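Local coordinates for periplasmic binding protein/LacI transcriptional regulator (PDB 4YLE) that probably binds a small sugar in the periplasm and delivers it to an ABC transporter for uptake, at residues Leu272-Phe285 against Val307-Thr315. Numbering follows the deposited sequence.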
loop_
_atom_site.group_PDB
_atom_site.type_symbol
_atom_site.label_atom_id
_atom_site.label_comp_id
_atom_site.label_asym_id
_atom_site.label_seq_id
_atom_site.Cartn_x
_atom_site.Cartn_y
_atom_site.Cartn_z
ATOM N N LEU A 272 -3.597 15.532 -10.371
ATOM C CA LEU A 272 -5.017 15.601 -10.661
ATOM C C LEU A 272 -5.925 14.853 -9.671
ATOM O O LEU A 272 -7.038 15.296 -9.373
ATOM C CB LEU A 272 -5.267 15.064 -12.075
ATOM C CG LEU A 272 -6.738 14.958 -12.487
ATOM C CD1 LEU A 272 -7.288 16.359 -12.746
ATOM C CD2 LEU A 272 -6.908 14.056 -13.713
ATOM N N ALA A 273 -5.468 13.715 -9.189
ATOM C CA ALA A 273 -6.259 12.921 -8.255
ATOM C C ALA A 273 -5.382 11.948 -7.515
ATOM O O ALA A 273 -4.317 11.571 -7.984
ATOM C CB ALA A 273 -7.347 12.169 -8.990
ATOM N N THR A 274 -5.863 11.548 -6.347
ATOM C CA THR A 274 -5.260 10.476 -5.572
ATOM C C THR A 274 -6.414 9.724 -4.912
ATOM O O THR A 274 -7.555 9.902 -5.308
ATOM C CB THR A 274 -4.272 11.020 -4.542
ATOM O OG1 THR A 274 -3.601 9.932 -3.891
ATOM C CG2 THR A 274 -4.949 11.895 -3.492
ATOM N N ALA A 275 -6.125 8.871 -3.933
ATOM C CA ALA A 275 -7.194 8.123 -3.261
ATOM C C ALA A 275 -6.797 7.957 -1.831
ATOM O O ALA A 275 -5.611 7.768 -1.527
ATOM C CB ALA A 275 -7.433 6.769 -3.903
ATOM N N ASP A 276 -7.783 8.010 -0.939
ATOM C CA ASP A 276 -7.507 7.753 0.462
ATOM C C ASP A 276 -7.928 6.322 0.744
ATOM O O ASP A 276 -9.076 5.956 0.531
ATOM C CB ASP A 276 -8.235 8.741 1.363
ATOM C CG ASP A 276 -7.588 8.872 2.734
ATOM O OD1 ASP A 276 -7.005 7.879 3.210
ATOM O OD2 ASP A 276 -7.655 9.956 3.339
ATOM N N GLN A 277 -6.971 5.513 1.183
ATOM C CA GLN A 277 -7.232 4.109 1.552
ATOM C C GLN A 277 -7.079 3.914 3.051
ATOM O O GLN A 277 -7.022 2.772 3.535
ATOM C CB GLN A 277 -6.314 3.139 0.792
ATOM C CG GLN A 277 -4.831 3.372 1.058
ATOM C CD GLN A 277 -3.937 2.201 0.675
ATOM O OE1 GLN A 277 -4.316 1.053 0.836
ATOM N NE2 GLN A 277 -2.736 2.494 0.187
ATOM N N TYR A 278 -7.027 5.019 3.788
ATOM C CA TYR A 278 -7.211 4.984 5.231
ATOM C C TYR A 278 -6.233 4.065 5.966
ATOM O O TYR A 278 -6.585 3.019 6.562
ATOM C CB TYR A 278 -8.657 4.619 5.504
ATOM C CG TYR A 278 -9.588 5.590 4.790
ATOM C CD1 TYR A 278 -9.595 6.933 5.131
ATOM C CD2 TYR A 278 -10.457 5.170 3.794
ATOM C CE1 TYR A 278 -10.433 7.837 4.483
ATOM C CE2 TYR A 278 -11.317 6.075 3.152
ATOM C CZ TYR A 278 -11.292 7.398 3.499
ATOM O OH TYR A 278 -12.150 8.307 2.881
ATOM N N ALA A 279 -4.998 4.523 5.985
ATOM C CA ALA A 279 -3.910 3.809 6.634
ATOM C C ALA A 279 -4.163 3.494 8.105
ATOM O O ALA A 279 -3.935 2.362 8.573
ATOM C CB ALA A 279 -2.652 4.609 6.490
ATOM N N ALA A 280 -4.600 4.504 8.844
ATOM C CA ALA A 280 -4.785 4.380 10.266
ATOM C C ALA A 280 -5.896 3.361 10.497
ATOM O O ALA A 280 -5.803 2.555 11.393
ATOM C CB ALA A 280 -5.143 5.709 10.879
ATOM N N LYS A 281 -6.962 3.438 9.707
ATOM C CA LYS A 281 -8.060 2.477 9.826
ATOM C C LYS A 281 -7.569 1.048 9.636
ATOM O O LYS A 281 -7.948 0.174 10.389
ATOM C CB LYS A 281 -9.155 2.791 8.808
ATOM C CG LYS A 281 -10.333 1.798 8.851
ATOM C CD LYS A 281 -11.156 1.891 7.562
ATOM C CE LYS A 281 -12.182 2.940 7.639
ATOM N NZ LYS A 281 -13.238 2.597 8.620
ATOM N N GLN A 282 -6.717 0.818 8.634
ATOM C CA GLN A 282 -6.250 -0.545 8.374
ATOM C C GLN A 282 -5.522 -1.105 9.570
ATOM O O GLN A 282 -5.777 -2.279 9.987
ATOM C CB GLN A 282 -5.366 -0.602 7.151
ATOM C CG GLN A 282 -6.103 -0.287 5.879
ATOM C CD GLN A 282 -5.234 -0.492 4.681
ATOM O OE1 GLN A 282 -4.642 -1.548 4.516
ATOM N NE2 GLN A 282 -5.174 0.510 3.806
ATOM N N ALA A 283 -4.658 -0.290 10.179
ATOM C CA ALA A 283 -3.891 -0.763 11.322
ATOM C C ALA A 283 -4.805 -0.961 12.539
ATOM O O ALA A 283 -4.662 -1.939 13.278
ATOM C CB ALA A 283 -2.793 0.177 11.660
ATOM N N VAL A 284 -5.705 -0.019 12.782
ATOM C CA VAL A 284 -6.582 -0.130 13.932
ATOM C C VAL A 284 -7.496 -1.360 13.789
ATOM O O VAL A 284 -7.659 -2.124 14.745
ATOM C CB VAL A 284 -7.424 1.159 14.148
ATOM C CG1 VAL A 284 -8.532 0.959 15.169
ATOM C CG2 VAL A 284 -6.493 2.306 14.608
ATOM N N PHE A 285 -8.036 -1.581 12.606
ATOM C CA PHE A 285 -8.976 -2.684 12.408
ATOM C C PHE A 285 -8.160 -3.974 12.449
ATOM O O PHE A 285 -8.626 -5.012 12.886
ATOM C CB PHE A 285 -9.733 -2.562 11.081
ATOM C CG PHE A 285 -10.906 -1.621 11.090
ATOM C CD1 PHE A 285 -10.982 -0.542 11.959
ATOM C CD2 PHE A 285 -11.918 -1.797 10.169
ATOM C CE1 PHE A 285 -12.062 0.322 11.914
ATOM C CE2 PHE A 285 -12.989 -0.954 10.132
ATOM C CZ PHE A 285 -13.064 0.105 11.003
ATOM N N VAL A 307 -12.405 -8.573 5.781
ATOM C CA VAL A 307 -12.757 -7.204 6.151
ATOM C C VAL A 307 -12.246 -6.231 5.104
ATOM O O VAL A 307 -11.048 -5.928 5.065
ATOM C CB VAL A 307 -12.166 -6.798 7.515
ATOM C CG1 VAL A 307 -12.514 -5.328 7.847
ATOM C CG2 VAL A 307 -12.630 -7.747 8.613
ATOM N N GLU A 308 -13.143 -5.749 4.244
ATOM C CA GLU A 308 -12.730 -4.787 3.231
ATOM C C GLU A 308 -12.846 -3.390 3.786
ATOM O O GLU A 308 -13.900 -2.999 4.281
ATOM C CB GLU A 308 -13.564 -4.900 1.960
ATOM C CG GLU A 308 -13.007 -4.017 0.840
ATOM C CD GLU A 308 -13.825 -4.088 -0.424
ATOM O OE1 GLU A 308 -14.156 -5.217 -0.817
ATOM O OE2 GLU A 308 -14.140 -3.016 -1.004
ATOM N N THR A 309 -11.765 -2.630 3.675
ATOM C CA THR A 309 -11.773 -1.242 4.109
ATOM C C THR A 309 -11.943 -0.378 2.871
ATOM O O THR A 309 -11.534 -0.789 1.775
ATOM C CB THR A 309 -10.486 -0.873 4.870
ATOM O OG1 THR A 309 -9.349 -1.325 4.147
ATOM C CG2 THR A 309 -10.423 -1.537 6.212
ATOM N N PRO A 310 -12.560 0.807 3.023
ATOM C CA PRO A 310 -12.940 1.566 1.828
ATOM C C PRO A 310 -11.812 2.373 1.203
ATOM O O PRO A 310 -10.796 2.633 1.825
ATOM C CB PRO A 310 -14.024 2.506 2.352
ATOM C CG PRO A 310 -13.632 2.726 3.790
ATOM C CD PRO A 310 -13.090 1.421 4.252
ATOM N N VAL A 311 -12.030 2.762 -0.049
ATOM C CA VAL A 311 -11.125 3.664 -0.749
ATOM C C VAL A 311 -11.942 4.793 -1.397
ATOM O O VAL A 311 -12.894 4.531 -2.108
ATOM C CB VAL A 311 -10.348 2.936 -1.827
ATOM C CG1 VAL A 311 -9.438 3.920 -2.552
ATOM C CG2 VAL A 311 -9.530 1.820 -1.239
ATOM N N ASP A 312 -11.580 6.038 -1.128
ATOM C CA ASP A 312 -12.280 7.164 -1.738
ATOM C C ASP A 312 -11.373 8.010 -2.603
ATOM O O ASP A 312 -10.223 8.274 -2.269
ATOM C CB ASP A 312 -12.900 8.042 -0.673
ATOM C CG ASP A 312 -13.990 7.330 0.075
ATOM O OD1 ASP A 312 -14.986 6.968 -0.571
ATOM O OD2 ASP A 312 -13.828 7.107 1.286
ATOM N N LEU A 313 -11.945 8.459 -3.715
ATOM C CA LEU A 313 -11.276 9.381 -4.607
ATOM C C LEU A 313 -11.076 10.729 -3.926
ATOM O O LEU A 313 -11.984 11.225 -3.240
ATOM C CB LEU A 313 -12.112 9.533 -5.866
ATOM C CG LEU A 313 -11.705 10.585 -6.890
ATOM C CD1 LEU A 313 -10.440 10.177 -7.547
ATOM C CD2 LEU A 313 -12.793 10.722 -7.918
ATOM N N VAL A 314 -9.881 11.290 -4.083
ATOM C CA VAL A 314 -9.562 12.623 -3.596
ATOM C C VAL A 314 -9.065 13.481 -4.751
ATOM O O VAL A 314 -8.142 13.100 -5.448
ATOM C CB VAL A 314 -8.517 12.586 -2.512
ATOM C CG1 VAL A 314 -8.195 13.992 -2.020
ATOM C CG2 VAL A 314 -9.007 11.700 -1.365
ATOM N N THR A 315 -9.723 14.628 -4.925
ATOM C CA THR A 315 -9.342 15.626 -5.919
ATOM C C THR A 315 -9.279 17.016 -5.272
ATOM O O THR A 315 -9.336 17.124 -4.051
ATOM C CB THR A 315 -10.341 15.681 -7.056
ATOM O OG1 THR A 315 -11.605 16.084 -6.527
ATOM C CG2 THR A 315 -10.470 14.331 -7.703
HETATM O O HOH W 1 -8.847 0.880 2.821
#
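Y278 and D312 meet through their polar ends. The phenol OH donates to D312 OD2 at 2.6 Å, on the anti lone pair of that oxygen. The ring and carboxylate planes are turned 72° apart, and OD2 lies in the ring plane, at its edge. Y278 CG sits beside its own backbone N (chi1 -55°), which carries the ring over toward D312. P310 O lies at the same ring's edge, 3.2 Å from Y278 CD2. D276 CB lies over the rim of one ring face. D276 OD1 accepts from Y278 N in an Asx turn, just where helix 279-295 begins, and N258 holds D276 OD2.

Ahead of this turn the chain pairs with 312-314 as antiparallel strands. T274 and V314 exchange two nearly straight backbone bonds, T274 N to V314 O being 2.9 Å. D276 and D312 form the next hydrogen-bonded pair. T274 CG2 packs alongside V314 CB at 3.8 Å, on the face that also carries D276. A275 CB packs on V311 CG1 on the opposite face.

On the helix side, K281 runs antiparallel to the T309 side chain, its CD 3.8 Å from T309 CG2. The bent lysine chain then brings CE against P310 CD and CG, at about a right angle. Q282 NE2 donates to the backbone O of Q277 and to its OE1, meeting OE1 from above the amide plane. A water ties Q277 O and P310 O to T309 OG1, accepting from the hydroxyl at 2.6 Å.

Strand 274-276 thus pairs with strand 308-314, and also bonds to D257, as the chain passes between the two lobes of this periplasmic binding protein fold. Q277 NE2 hydrogen-bonds to D257 and an unidentified molecule, probably from the crystallisation liquor. Q282 on OE1 and D257 on NE2 probably limit rotation of this amide, while the bridging water satisfies polar atoms where direct strand pairing stops.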